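Aminotransferase class-III (Sphaerobacter thermophilus DSM 20745, PDB 6K8H) is an omega-transaminase of the class-III aminotransferase family, a dimeric protein built on the PLP-dependent transferase fold. Local coordinates at residues R342-V354 with L421-V434. Numbering follows the deposited sequence.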
loop_
_atom_site.group_PDB
_atom_site.type_symbol
_atom_site.label_atom_id
_atom_site.label_comp_id
_atom_site.label_asym_id
_atom_site.label_seq_id
_atom_site.Cartn_x
_atom_site.Cartn_y
_atom_site.Cartn_z
ATOM N N ARG B 342 -31.866 -1.642 -1.760
ATOM C CA ARG B 342 -32.039 -2.593 -2.856
ATOM C C ARG B 342 -31.057 -3.757 -2.745
ATOM O O ARG B 342 -31.435 -4.920 -2.922
ATOM C CB ARG B 342 -31.880 -1.879 -4.202
ATOM C CG ARG B 342 -32.178 -2.768 -5.402
ATOM C CD ARG B 342 -32.078 -1.998 -6.723
ATOM N NE ARG B 342 -30.729 -1.505 -7.007
ATOM C CZ ARG B 342 -29.788 -2.228 -7.607
ATOM N NH1 ARG B 342 -30.046 -3.471 -7.963
ATOM N NH2 ARG B 342 -28.591 -1.719 -7.849
ATOM N N LEU B 343 -29.785 -3.459 -2.469
ATOM C CA LEU B 343 -28.791 -4.518 -2.284
ATOM C C LEU B 343 -29.163 -5.434 -1.125
ATOM O O LEU B 343 -28.953 -6.650 -1.196
ATOM C CB LEU B 343 -27.407 -3.921 -2.051
ATOM C CG LEU B 343 -26.782 -3.152 -3.215
ATOM C CD1 LEU B 343 -25.526 -2.462 -2.738
ATOM C CD2 LEU B 343 -26.496 -4.055 -4.406
ATOM N N ALA B 344 -29.702 -4.874 -0.044
ATOM C CA ALA B 344 -30.051 -5.717 1.095
ATOM C C ALA B 344 -31.219 -6.631 0.754
ATOM O O ALA B 344 -31.237 -7.805 1.143
ATOM C CB ALA B 344 -30.370 -4.844 2.309
ATOM N N THR B 345 -32.197 -6.118 0.007
ATOM C CA THR B 345 -33.304 -6.965 -0.417
ATOM C C THR B 345 -32.811 -8.077 -1.334
ATOM O O THR B 345 -33.175 -9.247 -1.163
ATOM C CB THR B 345 -34.373 -6.121 -1.096
ATOM O OG1 THR B 345 -34.923 -5.222 -0.124
ATOM C CG2 THR B 345 -35.465 -7.014 -1.658
ATOM N N LEU B 346 -31.965 -7.728 -2.309
ATOM C CA LEU B 346 -31.430 -8.748 -3.201
ATOM C C LEU B 346 -30.612 -9.783 -2.432
ATOM O O LEU B 346 -30.668 -10.983 -2.736
ATOM C CB LEU B 346 -30.575 -8.094 -4.286
ATOM C CG LEU B 346 -31.316 -7.354 -5.407
ATOM C CD1 LEU B 346 -30.322 -6.631 -6.317
ATOM C CD2 LEU B 346 -32.194 -8.315 -6.201
ATOM N N GLY B 347 -29.854 -9.340 -1.426
ATOM C CA GLY B 347 -29.071 -10.276 -0.636
ATOM C C GLY B 347 -29.946 -11.217 0.164
ATOM O O GLY B 347 -29.686 -12.425 0.221
ATOM N N GLN B 348 -31.003 -10.682 0.779
ATOM C CA GLN B 348 -31.953 -11.539 1.482
ATOM C C GLN B 348 -32.581 -12.560 0.536
ATOM O O GLN B 348 -32.740 -13.731 0.896
ATOM C CB GLN B 348 -33.028 -10.688 2.163
ATOM C CG GLN B 348 -33.802 -11.436 3.231
ATOM C CD GLN B 348 -34.828 -12.398 2.648
ATOM O OE1 GLN B 348 -35.408 -12.140 1.581
ATOM N NE2 GLN B 348 -35.057 -13.516 3.342
ATOM N N GLN B 349 -32.969 -12.128 -0.671
ATOM C CA GLN B 349 -33.552 -13.050 -1.645
ATOM C C GLN B 349 -32.573 -14.154 -2.038
ATOM O O GLN B 349 -32.953 -15.331 -2.138
ATOM C CB GLN B 349 -34.018 -12.270 -2.875
ATOM C CG GLN B 349 -35.263 -11.438 -2.605
ATOM C CD GLN B 349 -35.764 -10.714 -3.835
ATOM O OE1 GLN B 349 -35.028 -9.950 -4.462
ATOM N NE2 GLN B 349 -37.021 -10.958 -4.195
ATOM N N LEU B 350 -31.309 -13.793 -2.282
ATOM C CA LEU B 350 -30.310 -14.807 -2.605
ATOM C C LEU B 350 -30.153 -15.791 -1.451
ATOM O O LEU B 350 -30.163 -17.013 -1.656
ATOM C CB LEU B 350 -28.964 -14.146 -2.946
ATOM C CG LEU B 350 -27.860 -15.072 -3.484
ATOM C CD1 LEU B 350 -27.016 -14.389 -4.547
ATOM C CD2 LEU B 350 -26.951 -15.582 -2.363
ATOM N N ARG B 351 -30.005 -15.274 -0.228
ATOM C CA ARG B 351 -29.760 -16.143 0.923
ATOM C C ARG B 351 -30.941 -17.079 1.166
ATOM O O ARG B 351 -30.753 -18.278 1.422
ATOM C CB ARG B 351 -29.464 -15.293 2.162
ATOM C CG ARG B 351 -28.073 -14.664 2.140
ATOM C CD ARG B 351 -27.678 -14.139 3.513
ATOM N NE ARG B 351 -28.637 -13.140 3.980
ATOM C CZ ARG B 351 -28.558 -11.851 3.686
ATOM N NH1 ARG B 351 -27.546 -11.385 2.937
ATOM N NH2 ARG B 351 -29.489 -11.028 4.154
ATOM N N ALA B 352 -32.164 -16.560 1.053
ATOM C CA ALA B 352 -33.344 -17.407 1.217
ATOM C C ALA B 352 -33.435 -18.455 0.114
ATOM O O ALA B 352 -33.788 -19.617 0.379
ATOM C CB ALA B 352 -34.610 -16.551 1.249
ATOM N N GLY B 353 -33.117 -18.073 -1.126
ATOM C CA GLY B 353 -33.145 -19.042 -2.208
ATOM C C GLY B 353 -32.167 -20.181 -1.988
ATOM O O GLY B 353 -32.491 -21.351 -2.229
ATOM N N VAL B 354 -30.961 -19.856 -1.511
ATOM C CA VAL B 354 -29.969 -20.891 -1.245
ATOM C C VAL B 354 -30.423 -21.798 -0.103
ATOM O O VAL B 354 -30.228 -23.023 -0.146
ATOM C CB VAL B 354 -28.599 -20.256 -0.945
ATOM C CG1 VAL B 354 -27.646 -21.303 -0.406
ATOM C CG2 VAL B 354 -28.035 -19.596 -2.198
ATOM N N LEU B 421 -22.734 -9.088 -3.769
ATOM C CA LEU B 421 -23.453 -8.528 -4.905
ATOM C C LEU B 421 -22.807 -7.233 -5.410
ATOM O O LEU B 421 -22.047 -6.563 -4.712
ATOM C CB LEU B 421 -24.910 -8.255 -4.532
ATOM C CG LEU B 421 -25.668 -9.322 -3.757
ATOM C CD1 LEU B 421 -27.051 -8.797 -3.369
ATOM C CD2 LEU B 421 -25.798 -10.572 -4.610
ATOM N N SER B 422 -23.128 -6.894 -6.656
ATOM C CA SER B 422 -22.769 -5.616 -7.249
ATOM C C SER B 422 -24.031 -4.904 -7.741
ATOM O O SER B 422 -25.058 -5.534 -8.023
ATOM C CB SER B 422 -21.766 -5.815 -8.389
ATOM O OG SER B 422 -22.346 -6.566 -9.450
ATOM N N THR B 423 -23.943 -3.575 -7.833
ATOM C CA THR B 423 -25.111 -2.784 -8.205
ATOM C C THR B 423 -25.663 -3.073 -9.607
ATOM O O THR B 423 -26.865 -2.832 -9.808
ATOM C CB THR B 423 -24.812 -1.279 -8.079
ATOM O OG1 THR B 423 -23.690 -0.938 -8.896
ATOM C CG2 THR B 423 -24.546 -0.883 -6.623
ATOM N N PRO B 424 -24.900 -3.566 -10.596
ATOM C CA PRO B 424 -25.549 -3.973 -11.854
ATOM C C PRO B 424 -26.485 -5.157 -11.696
ATOM O O PRO B 424 -27.219 -5.471 -12.643
ATOM C CB PRO B 424 -24.364 -4.320 -12.773
ATOM C CG PRO B 424 -23.235 -3.550 -12.227
ATOM C CD PRO B 424 -23.429 -3.576 -10.741
ATOM N N MET B 425 -26.486 -5.829 -10.547
ATOM C CA MET B 425 -27.303 -7.021 -10.384
ATOM C C MET B 425 -28.748 -6.683 -10.067
ATOM O O MET B 425 -29.056 -5.659 -9.447
ATOM C CB MET B 425 -26.752 -7.919 -9.273
ATOM C CG MET B 425 -25.492 -8.645 -9.651
ATOM S SD MET B 425 -24.847 -9.642 -8.289
ATOM C CE MET B 425 -23.379 -10.297 -9.081
ATOM N N GLY B 426 -29.633 -7.575 -10.495
ATOM C CA GLY B 426 -31.026 -7.543 -10.119
ATOM C C GLY B 426 -31.537 -8.935 -9.805
ATOM O O GLY B 426 -30.754 -9.869 -9.579
ATOM N N VAL B 427 -32.863 -9.079 -9.769
ATOM C CA VAL B 427 -33.451 -10.402 -9.542
ATOM C C VAL B 427 -32.961 -11.440 -10.547
ATOM O O VAL B 427 -32.713 -12.588 -10.138
ATOM C CB VAL B 427 -34.989 -10.286 -9.492
ATOM C CG1 VAL B 427 -35.644 -11.648 -9.615
ATOM C CG2 VAL B 427 -35.400 -9.597 -8.203
ATOM N N PRO B 428 -32.820 -11.140 -11.851
ATOM C CA PRO B 428 -32.328 -12.193 -12.765
ATOM C C PRO B 428 -30.968 -12.760 -12.370
ATOM O O PRO B 428 -30.760 -13.975 -12.464
ATOM C CB PRO B 428 -32.277 -11.474 -14.117
ATOM C CG PRO B 428 -33.342 -10.424 -14.018
ATOM C CD PRO B 428 -33.231 -9.929 -12.601
ATOM N N GLU B 429 -30.031 -11.921 -11.925
ATOM C CA GLU B 429 -28.728 -12.444 -11.514
ATOM C C GLU B 429 -28.839 -13.296 -10.254
ATOM O O GLU B 429 -28.155 -14.315 -10.131
ATOM C CB GLU B 429 -27.740 -11.294 -11.301
ATOM C CG GLU B 429 -27.204 -10.678 -12.598
ATOM C CD GLU B 429 -28.250 -9.841 -13.331
ATOM O OE1 GLU B 429 -29.198 -9.346 -12.675
ATOM O OE2 GLU B 429 -28.124 -9.684 -14.562
ATOM N N VAL B 430 -29.694 -12.894 -9.307
ATOM C CA VAL B 430 -29.899 -13.668 -8.080
ATOM C C VAL B 430 -30.494 -15.037 -8.402
ATOM O O VAL B 430 -30.054 -16.071 -7.883
ATOM C CB VAL B 430 -30.791 -12.874 -7.104
ATOM C CG1 VAL B 430 -31.233 -13.753 -5.942
ATOM C CG2 VAL B 430 -30.054 -11.641 -6.588
ATOM N N GLU B 431 -31.523 -15.060 -9.243
ATOM C CA GLU B 431 -32.108 -16.330 -9.655
ATOM C C GLU B 431 -31.105 -17.193 -10.414
ATOM O O GLU B 431 -31.073 -18.411 -10.232
ATOM C CB GLU B 431 -33.363 -16.080 -10.491
ATOM C CG GLU B 431 -34.541 -15.735 -9.613
ATOM C CD GLU B 431 -35.748 -15.239 -10.376
ATOM O OE1 GLU B 431 -35.649 -15.026 -11.608
ATOM O OE2 GLU B 431 -36.800 -15.047 -9.727
ATOM N N ALA B 432 -30.277 -16.585 -11.269
ATOM C CA ALA B 432 -29.242 -17.360 -11.944
ATOM C C ALA B 432 -28.289 -17.986 -10.933
ATOM O O ALA B 432 -27.918 -19.160 -11.062
ATOM C CB ALA B 432 -28.476 -16.488 -12.943
ATOM N N PHE B 433 -27.893 -17.222 -9.907
ATOM C CA PHE B 433 -27.052 -17.803 -8.867
ATOM C C PHE B 433 -27.742 -18.990 -8.197
ATOM O O PHE B 433 -27.146 -20.065 -8.052
ATOM C CB PHE B 433 -26.663 -16.759 -7.813
ATOM C CG PHE B 433 -25.749 -17.312 -6.767
ATOM C CD1 PHE B 433 -26.260 -17.973 -5.653
ATOM C CD2 PHE B 433 -24.372 -17.244 -6.931
ATOM C CE1 PHE B 433 -25.425 -18.525 -4.700
ATOM C CE2 PHE B 433 -23.516 -17.792 -5.986
ATOM C CZ PHE B 433 -24.040 -18.431 -4.864
ATOM N N VAL B 434 -29.000 -18.817 -7.781
ATOM C CA VAL B 434 -29.670 -19.872 -7.013
ATOM C C VAL B 434 -29.847 -21.133 -7.864
ATOM O O VAL B 434 -29.617 -22.264 -7.393
ATOM C CB VAL B 434 -31.014 -19.365 -6.456
ATOM C CG1 VAL B 434 -31.818 -20.521 -5.845
ATOM C CG2 VAL B 434 -30.777 -18.282 -5.410
#
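Two nearly parallel helices of the small C-terminal domain, 337-361 and 427-445, pack here through Leu346, Leu350, Val430 and Val434, while Arg342 grips the turn that leads into the second. The axes of 342-354 and 427-434 cross at -21° and approach to 9.4 Å. The guanidinium of Arg342 works through its edge: NH1 donates to Met425 O at 2.8 Å, nearly in line with the carbonyl but bent at the hydrogen, and NH2 meets a lone pair of Thr423 O at 2.8 Å in the carbonyl plane, the oxygen lying a little out of the guanidinium plane. The chain is extended as far as CD, then bent at chi3 (64°), which carries the guanidinium across to the type I turn Ser422-Met425. NH2 also forms a salt bridge with Glu339. Gly426, the N-cap, gives its N-H to Glu429 OE1. Leu421 CD1 rests on the backbone of helix 337-361, 3.5 Å from Gly347 N and close to Leu343 O. Leu346 straddles the start of the second helix, CD1 on Met425 O and CD2 beside Val427 N. One turn on, Val430 CG1 comes in over the backbone of Leu350, 3.6 Å from its CA. With CG anti to N (chi1 -172°), Leu350 crosses Phe433 at about a right angle and brings CD1 to 3.8 Å from Phe433 CD1; Val354 CG2 meets the ring's edge at CE1. Phe374 packs edge-to-face with Phe433, linking the pair to strand 373-377. Val434 fits closely against Gly353, where a CB would run into its CG2. Such helices laid together against a small antiparallel sheet are typical of the C-terminal domain of fold-type I aminotransferases.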